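Local structure of Cas13d (uncultured Ruminococcus sp, 6IV9) at residues Leu254-Leu259 / Ser630-Leu635. The protein binds CRISPR RNA as a Cas13d effector and uses two HEPN domains in crRNA maturation and target RNA cleavage. The protein carries 2 engineered substitutions. Sequence-based numbering, arbitrary orientation.
Sequences LGYFGL and SRFVYL. With nucleotides of chain B.
Tyr256 points its CB toward helix 630-638 and, with CG anti to the carbonyl carbon (chi1 -81°), lays its ring beside Phe632 and Val633; Phe632 has its CG anti to the backbone N (chi1 168°), which brings the CE2-CZ end of its ring up to the phenol. The two rings meet obliquely: Phe632 CE2 lies 3.9 Å from Tyr256 CE1 and 3.7 Å from Tyr256 OH. Val633 fills in nearer the backbone, CG2 reaching Tyr256 CD1 at 4.1 Å while CG1 rests 3.9 Å from the carbonyl O of Tyr256. The contact is small, about 163 Å² in all, and made by van der Waals touches; the phenol hydroxyl finds its polar partner in Asp586, whose helix 581-591 also packs against Phe632. The contact joins the 3-10 turn between helices 232-251 and 267-291 to a short helix that, in this strand-free, largely helical part of the Cas13d fold, carries crRNA contacts on other residues. Ser630 OG accepts a nearly straight bond from the exocyclic N6 of A40 of chain B (2.8 Å, 168°). The extended chain of Arg631 lays its guanidinium against a face of that base, C5 of A40 standing 3.5 Å off the guanidinium plane and offset toward its rim, and both terminal nitrogens grip the phosphate of U39 of chain B: NH1 donates to OP2 at 2.8 Å and NH2 to OP1 at 2.9 Å. A leucine in place of Arg631 would probably leave this phosphate without its paired donors and the adenine without the flat cation lying against its face. Thr729, on helix 713-760, offers NH2 a further, weak hydrogen bond.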
# COMPACT_ATOMS: atom_id res chain seq x y z
N LEU A 254 -0.22 -21.10 -5.83
CA LEU A 254 0.09 -20.57 -4.47
C LEU A 254 1.60 -20.32 -4.34
O LEU A 254 2.00 -19.51 -3.54
CB LEU A 254 -0.42 -21.51 -3.38
CG LEU A 254 -1.90 -21.33 -3.04
CD1 LEU A 254 -2.35 -22.37 -2.03
CD2 LEU A 254 -2.18 -19.93 -2.53
N GLY A 255 2.38 -20.96 -5.19
CA GLY A 255 3.84 -20.80 -5.22
C GLY A 255 4.24 -19.38 -5.58
O GLY A 255 5.32 -18.96 -5.23
N TYR A 256 3.34 -18.68 -6.25
CA TYR A 256 3.60 -17.28 -6.67
C TYR A 256 3.79 -16.42 -5.42
O TYR A 256 4.59 -15.50 -5.46
CB TYR A 256 2.45 -16.79 -7.55
CG TYR A 256 2.54 -17.22 -8.99
CD1 TYR A 256 3.73 -17.15 -9.68
CD2 TYR A 256 1.44 -17.71 -9.65
CE1 TYR A 256 3.82 -17.52 -11.01
CE2 TYR A 256 1.51 -18.10 -10.97
CZ TYR A 256 2.71 -18.01 -11.65
OH TYR A 256 2.77 -18.38 -12.95
N PHE A 257 3.06 -16.76 -4.37
CA PHE A 257 3.03 -16.01 -3.09
C PHE A 257 4.09 -16.51 -2.13
O PHE A 257 4.14 -16.04 -1.03
CB PHE A 257 1.70 -16.27 -2.39
CG PHE A 257 0.49 -15.71 -3.07
CD1 PHE A 257 0.53 -14.48 -3.68
CD2 PHE A 257 -0.70 -16.40 -3.05
CE1 PHE A 257 -0.61 -13.96 -4.28
CE2 PHE A 257 -1.83 -15.88 -3.65
CZ PHE A 257 -1.78 -14.66 -4.26
N GLY A 258 4.92 -17.45 -2.55
CA GLY A 258 5.89 -18.01 -1.61
C GLY A 258 5.28 -19.13 -0.79
O GLY A 258 5.90 -19.51 0.17
N LEU A 259 4.06 -19.55 -1.12
CA LEU A 259 3.38 -20.69 -0.46
C LEU A 259 3.57 -21.96 -1.30
O LEU A 259 2.63 -22.42 -1.90
CB LEU A 259 1.91 -20.38 -0.26
CG LEU A 259 1.65 -19.26 0.71
CD1 LEU A 259 0.17 -18.97 0.80
CD2 LEU A 259 2.21 -19.62 2.07
N SER A 630 8.78 -9.96 -10.33
CA SER A 630 7.65 -9.52 -9.47
C SER A 630 6.56 -8.90 -10.34
O SER A 630 5.42 -8.90 -9.95
CB SER A 630 8.11 -8.62 -8.38
OG SER A 630 8.70 -7.47 -8.90
N ARG A 631 6.95 -8.29 -11.46
CA ARG A 631 5.97 -7.68 -12.38
C ARG A 631 5.11 -8.76 -13.04
O ARG A 631 3.94 -8.55 -13.18
CB ARG A 631 6.72 -6.78 -13.36
CG ARG A 631 7.21 -5.54 -12.64
CD ARG A 631 8.26 -4.72 -13.29
NE ARG A 631 8.72 -3.76 -12.32
CZ ARG A 631 9.69 -2.90 -12.55
NH1 ARG A 631 9.99 -2.00 -11.64
NH2 ARG A 631 10.36 -2.95 -13.68
N PHE A 632 5.74 -9.86 -13.45
CA PHE A 632 5.00 -11.00 -14.03
C PHE A 632 4.06 -11.57 -12.96
O PHE A 632 2.93 -11.81 -13.23
CB PHE A 632 5.98 -12.08 -14.46
CG PHE A 632 5.36 -13.41 -14.79
CD1 PHE A 632 4.64 -13.57 -15.96
CD2 PHE A 632 5.48 -14.49 -13.95
CE1 PHE A 632 4.07 -14.78 -16.27
CE2 PHE A 632 4.90 -15.71 -14.26
CZ PHE A 632 4.20 -15.85 -15.42
N VAL A 633 4.56 -11.72 -11.74
CA VAL A 633 3.73 -12.30 -10.65
C VAL A 633 2.51 -11.40 -10.42
O VAL A 633 1.44 -11.90 -10.24
CB VAL A 633 4.55 -12.51 -9.38
CG1 VAL A 633 3.67 -12.85 -8.20
CG2 VAL A 633 5.61 -13.56 -9.59
N TYR A 634 2.72 -10.09 -10.44
CA TYR A 634 1.62 -9.13 -10.23
C TYR A 634 0.57 -9.33 -11.34
O TYR A 634 -0.58 -9.36 -11.04
CB TYR A 634 2.16 -7.70 -10.25
CG TYR A 634 1.14 -6.66 -9.89
CD1 TYR A 634 0.25 -6.18 -10.82
CD2 TYR A 634 1.04 -6.18 -8.60
CE1 TYR A 634 -0.69 -5.23 -10.50
CE2 TYR A 634 0.09 -5.24 -8.26
CZ TYR A 634 -0.79 -4.76 -9.21
OH TYR A 634 -1.74 -3.86 -8.90
N LEU A 635 1.01 -9.47 -12.58
CA LEU A 635 0.08 -9.64 -13.72
C LEU A 635 -0.71 -10.94 -13.59
O LEU A 635 -1.86 -10.94 -13.85
CB LEU A 635 0.88 -9.60 -15.02
CG LEU A 635 1.39 -8.22 -15.41
CD1 LEU A 635 2.48 -8.30 -16.45
CD2 LEU A 635 0.24 -7.37 -15.91
P A B 40 17.97 0.69 -13.04
OP1 A B 40 19.31 1.31 -13.06
OP2 A B 40 17.79 -0.79 -13.12
O5' A B 40 17.24 1.16 -11.69
C5' A B 40 17.11 0.27 -10.55
C4' A B 40 15.72 0.30 -9.99
O4' A B 40 14.86 -0.58 -10.76
C3' A B 40 15.55 -0.31 -8.61
O3' A B 40 16.06 0.43 -7.53
C2' A B 40 14.04 -0.50 -8.52
O2' A B 40 13.30 0.61 -8.03
C1' A B 40 13.71 -0.87 -9.97
N9 A B 40 13.31 -2.26 -10.19
C8 A B 40 13.81 -3.18 -11.07
N7 A B 40 13.17 -4.33 -11.05
C5 A B 40 12.20 -4.16 -10.08
C6 A B 40 11.18 -5.00 -9.59
N6 A B 40 10.99 -6.25 -10.01
N1 A B 40 10.36 -4.51 -8.63
C2 A B 40 10.55 -3.26 -8.20
N3 A B 40 11.47 -2.37 -8.58
C4 A B 40 12.27 -2.89 -9.54
P U B 39 12.24 0.00 -13.93
OP1 U B 39 12.53 -1.28 -14.53
OP2 U B 39 11.80 0.00 -12.51
O5' U B 39 13.35 1.11 -14.05
C5' U B 39 14.17 1.20 -15.23
C4' U B 39 15.12 2.36 -15.08
O4' U B 39 14.37 3.58 -14.79
C3' U B 39 16.09 2.28 -13.93
O3' U B 39 17.11 1.36 -14.23
C2' U B 39 16.50 3.74 -13.77
O2' U B 39 17.34 4.33 -14.74
C1' U B 39 15.14 4.42 -13.94
N1 U B 39 14.41 4.59 -12.68
C2 U B 39 14.84 5.57 -11.81
O2 U B 39 15.82 6.26 -12.02
N3 U B 39 14.09 5.69 -10.66
C4 U B 39 12.97 4.95 -10.31
O4 U B 39 12.40 5.18 -9.25
C5 U B 39 12.59 3.95 -11.27
C6 U B 39 13.31 3.81 -12.39
P U B 38 7.11 1.23 -10.75
OP1 U B 38 5.71 0.93 -10.76
OP2 U B 38 8.06 0.45 -9.99
O5' U B 38 7.53 1.18 -12.28
C5' U B 38 8.86 1.27 -12.61
C4' U B 38 9.00 1.59 -14.09
O4' U B 38 8.28 2.81 -14.36
C3' U B 38 10.43 1.89 -14.46
O3' U B 38 11.05 0.64 -14.82
C2' U B 38 10.29 2.85 -15.64
O2' U B 38 9.98 2.18 -16.84
C1' U B 38 9.04 3.62 -15.24
N1 U B 38 9.33 4.90 -14.60
C2 U B 38 8.41 5.92 -14.80
O2 U B 38 7.40 5.77 -15.49
N3 U B 38 8.70 7.10 -14.15
C4 U B 38 9.79 7.35 -13.31
O4 U B 38 9.91 8.47 -12.78
C5 U B 38 10.66 6.22 -13.11
C6 U B 38 10.40 5.07 -13.75